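PDB 6YGA: N-alpha-acetyltransferase 35, NatC auxiliary subunit from Saccharomyces cerevisiae, which serves as the auxiliary subunit of the NatC N-terminal acetyltransferase, which acetylates the N-terminal methionine of the L-A virus Gag protein. Local coordinates for residues B[408-413]-B[451-456]. Sequence-based numbering, arbitrary orientation.
Sequences RYRQGF and SLKGFD. With EDO (1,2-ethanediol), chain X; EDO (1,2-ethanediol), chain C.
K453 lies across Y409 and R410 where residues 408-413 and 451-456 pack almost antiparallel, their axes 9.9 Å apart at an angle of 156°. Ahead of it S451, turned away, packs on M468 and V472 of helix 465-506; the contact proper starts at K453. Its CG is set anti to the backbone N (chi1 178°), followed by a bend at chi2 (70°) that leaves CG against R410 and sends CD and CE to the edge of Y409. K453 CG packs on R410 CB at 3.6 Å, the pair whose CA atoms are nearest across the two segments. Further out, K453 CE reaches the edge of the Y409 ring, near the ring plane, 3.9 Å from CD2; F413 CE2 sits over one face of that ring, toward its rim, and the phenol OH is hydrogen-bonded to E449. The ammonium stays outside the ring edge and turns to a salt bridge with D456, NZ to OD2 3.1 Å, on the anti side and tilted out of the carboxylate plane, and also hydrogen-bonds T406 OG1. G454, with no side chain, lets R410 run close past the backbone: R410 NE stands 3.5 Å from G454 CA and obliquely at a like distance from G454 N, a donor-donor approach without a hydrogen bond. NE instead donates to F450 O, one turn back on the same helix as G454, and the guanidinium makes a cation-pi contact with F450. The extended R410 chain brings NH1 and NH2 to an ethanediol, probably from the crystallisation liquor, both through long, weak bonds, NH2 to O1 at 3.3 Å. The pairing is thus carried by aliphatic stems, while the polar ends bond to D456, T406 and F450 and not across the contact. It joins the start of helix 406-429 to the end of helix 433-456, forming an antiparallel helical hairpin in the NAA35-like, TPR-repeat region.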
loop_
_atom_site.group_PDB
_atom_site.type_symbol
_atom_site.label_atom_id
_atom_site.label_comp_id
_atom_site.label_asym_id
_atom_site.label_seq_id
_atom_site.Cartn_x
_atom_site.Cartn_y
_atom_site.Cartn_z
ATOM N N ARG B 408 3.082 -1.764 -3.096
ATOM C CA ARG B 408 4.463 -1.567 -2.669
ATOM C C ARG B 408 5.395 -2.589 -3.304
ATOM O O ARG B 408 6.589 -2.316 -3.474
ATOM C CB ARG B 408 4.565 -1.643 -1.145
ATOM C CG ARG B 408 3.874 -0.508 -0.414
ATOM C CD ARG B 408 4.645 0.790 -0.551
ATOM N NE ARG B 408 4.046 1.867 0.230
ATOM C CZ ARG B 408 4.655 3.015 0.505
ATOM N NH1 ARG B 408 5.888 3.233 0.065
ATOM N NH2 ARG B 408 4.038 3.942 1.224
ATOM N N TYR B 409 4.875 -3.769 -3.647
ATOM C CA TYR B 409 5.695 -4.782 -4.300
ATOM C C TYR B 409 6.311 -4.237 -5.582
ATOM O O TYR B 409 7.518 -4.367 -5.809
ATOM C CB TYR B 409 4.851 -6.029 -4.574
ATOM C CG TYR B 409 5.550 -7.120 -5.354
ATOM C CD1 TYR B 409 6.626 -7.817 -4.810
ATOM C CD2 TYR B 409 5.117 -7.470 -6.625
ATOM C CE1 TYR B 409 7.258 -8.825 -5.524
ATOM C CE2 TYR B 409 5.738 -8.472 -7.344
ATOM C CZ TYR B 409 6.805 -9.146 -6.791
ATOM O OH TYR B 409 7.416 -10.144 -7.517
ATOM N N ARG B 410 5.495 -3.599 -6.424
ATOM C CA ARG B 410 6.032 -3.027 -7.655
ATOM C C ARG B 410 6.931 -1.835 -7.360
ATOM O O ARG B 410 7.943 -1.630 -8.041
ATOM C CB ARG B 410 4.898 -2.625 -8.595
ATOM C CG ARG B 410 5.385 -2.016 -9.899
ATOM C CD ARG B 410 4.247 -1.760 -10.867
ATOM N NE ARG B 410 4.749 -1.412 -12.193
ATOM C CZ ARG B 410 4.983 -0.169 -12.598
ATOM N NH1 ARG B 410 4.762 0.853 -11.779
ATOM N NH2 ARG B 410 5.441 0.049 -13.822
ATOM N N GLN B 411 6.586 -1.040 -6.342
ATOM C CA GLN B 411 7.390 0.134 -6.019
ATOM C C GLN B 411 8.769 -0.249 -5.501
ATOM O O GLN B 411 9.724 0.518 -5.666
ATOM C CB GLN B 411 6.655 1.006 -5.003
ATOM C CG GLN B 411 5.363 1.592 -5.545
ATOM C CD GLN B 411 4.432 2.100 -4.461
ATOM O OE1 GLN B 411 4.871 2.535 -3.394
ATOM N NE2 GLN B 411 3.133 2.043 -4.731
ATOM N N GLY B 412 8.897 -1.423 -4.881
ATOM C CA GLY B 412 10.195 -1.853 -4.395
ATOM C C GLY B 412 11.209 -2.059 -5.502
ATOM O O GLY B 412 12.416 -1.952 -5.273
ATOM N N PHE B 413 10.740 -2.348 -6.717
ATOM C CA PHE B 413 11.666 -2.587 -7.816
ATOM C C PHE B 413 12.285 -1.300 -8.341
ATOM O O PHE B 413 13.368 -1.350 -8.933
ATOM C CB PHE B 413 10.964 -3.343 -8.945
ATOM C CG PHE B 413 10.685 -4.786 -8.625
ATOM C CD1 PHE B 413 11.718 -5.708 -8.549
ATOM C CD2 PHE B 413 9.390 -5.220 -8.402
ATOM C CE1 PHE B 413 11.460 -7.040 -8.254
ATOM C CE2 PHE B 413 9.126 -6.545 -8.109
ATOM C CZ PHE B 413 10.160 -7.457 -8.034
ATOM N N SER B 451 7.808 -4.553 -14.966
ATOM C CA SER B 451 7.010 -4.042 -16.077
ATOM C C SER B 451 5.662 -4.747 -16.163
ATOM O O SER B 451 4.619 -4.098 -16.304
ATOM C CB SER B 451 7.774 -4.198 -17.391
ATOM O OG SER B 451 9.006 -3.501 -17.363
ATOM N N LEU B 452 5.664 -6.083 -16.102
ATOM C CA LEU B 452 4.411 -6.826 -16.199
ATOM C C LEU B 452 3.508 -6.552 -15.004
ATOM O O LEU B 452 2.280 -6.593 -15.134
ATOM C CB LEU B 452 4.693 -8.324 -16.322
ATOM C CG LEU B 452 5.450 -8.798 -17.569
ATOM C CD1 LEU B 452 5.725 -10.294 -17.506
ATOM C CD2 LEU B 452 4.689 -8.446 -18.840
ATOM N N LYS B 453 4.092 -6.263 -13.840
ATOM C CA LYS B 453 3.282 -5.992 -12.658
ATOM C C LYS B 453 2.401 -4.762 -12.855
ATOM O O LYS B 453 1.337 -4.655 -12.233
ATOM C CB LYS B 453 4.193 -5.834 -11.436
ATOM C CG LYS B 453 3.470 -5.508 -10.147
ATOM C CD LYS B 453 2.663 -6.677 -9.639
ATOM C CE LYS B 453 1.834 -6.258 -8.442
ATOM N NZ LYS B 453 1.019 -7.384 -7.918
ATOM N N GLY B 454 2.820 -3.838 -13.726
ATOM C CA GLY B 454 2.010 -2.664 -14.013
ATOM C C GLY B 454 0.655 -2.991 -14.613
ATOM O O GLY B 454 -0.318 -2.262 -14.393
ATOM N N PHE B 455 0.565 -4.088 -15.368
ATOM C CA PHE B 455 -0.723 -4.492 -15.925
ATOM C C PHE B 455 -1.660 -5.001 -14.838
ATOM O O PHE B 455 -2.877 -4.799 -14.919
ATOM C CB PHE B 455 -0.532 -5.559 -17.004
ATOM C CG PHE B 455 -0.020 -5.018 -18.306
ATOM C CD1 PHE B 455 -0.855 -4.302 -19.150
ATOM C CD2 PHE B 455 1.292 -5.232 -18.692
ATOM C CE1 PHE B 455 -0.386 -3.806 -20.351
ATOM C CE2 PHE B 455 1.764 -4.739 -19.889
ATOM C CZ PHE B 455 0.924 -4.022 -20.720
ATOM N N ASP B 456 -1.114 -5.670 -13.819
ATOM C CA ASP B 456 -1.951 -6.162 -12.729
ATOM C C ASP B 456 -2.537 -5.011 -11.924
ATOM O O ASP B 456 -3.653 -5.121 -11.404
ATOM C CB ASP B 456 -1.139 -7.096 -11.828
ATOM C CG ASP B 456 -1.962 -7.683 -10.693
ATOM O OD1 ASP B 456 -2.940 -8.411 -10.971
ATOM O OD2 ASP B 456 -1.618 -7.433 -9.520
HETATM C C1 EDO X . 8.873 1.152 -1.456
HETATM O O1 EDO X . 8.124 2.351 -1.691
HETATM C C2 EDO X . 7.959 -0.057 -1.614
HETATM O O2 EDO X . 8.683 -1.266 -1.355
HETATM C C1 EDO C . 6.696 3.714 -14.902
HETATM O O1 EDO C . 5.837 2.826 -15.625
HETATM C C2 EDO C . 6.472 3.553 -13.402
HETATM O O2 EDO C . 5.142 3.958 -13.059
#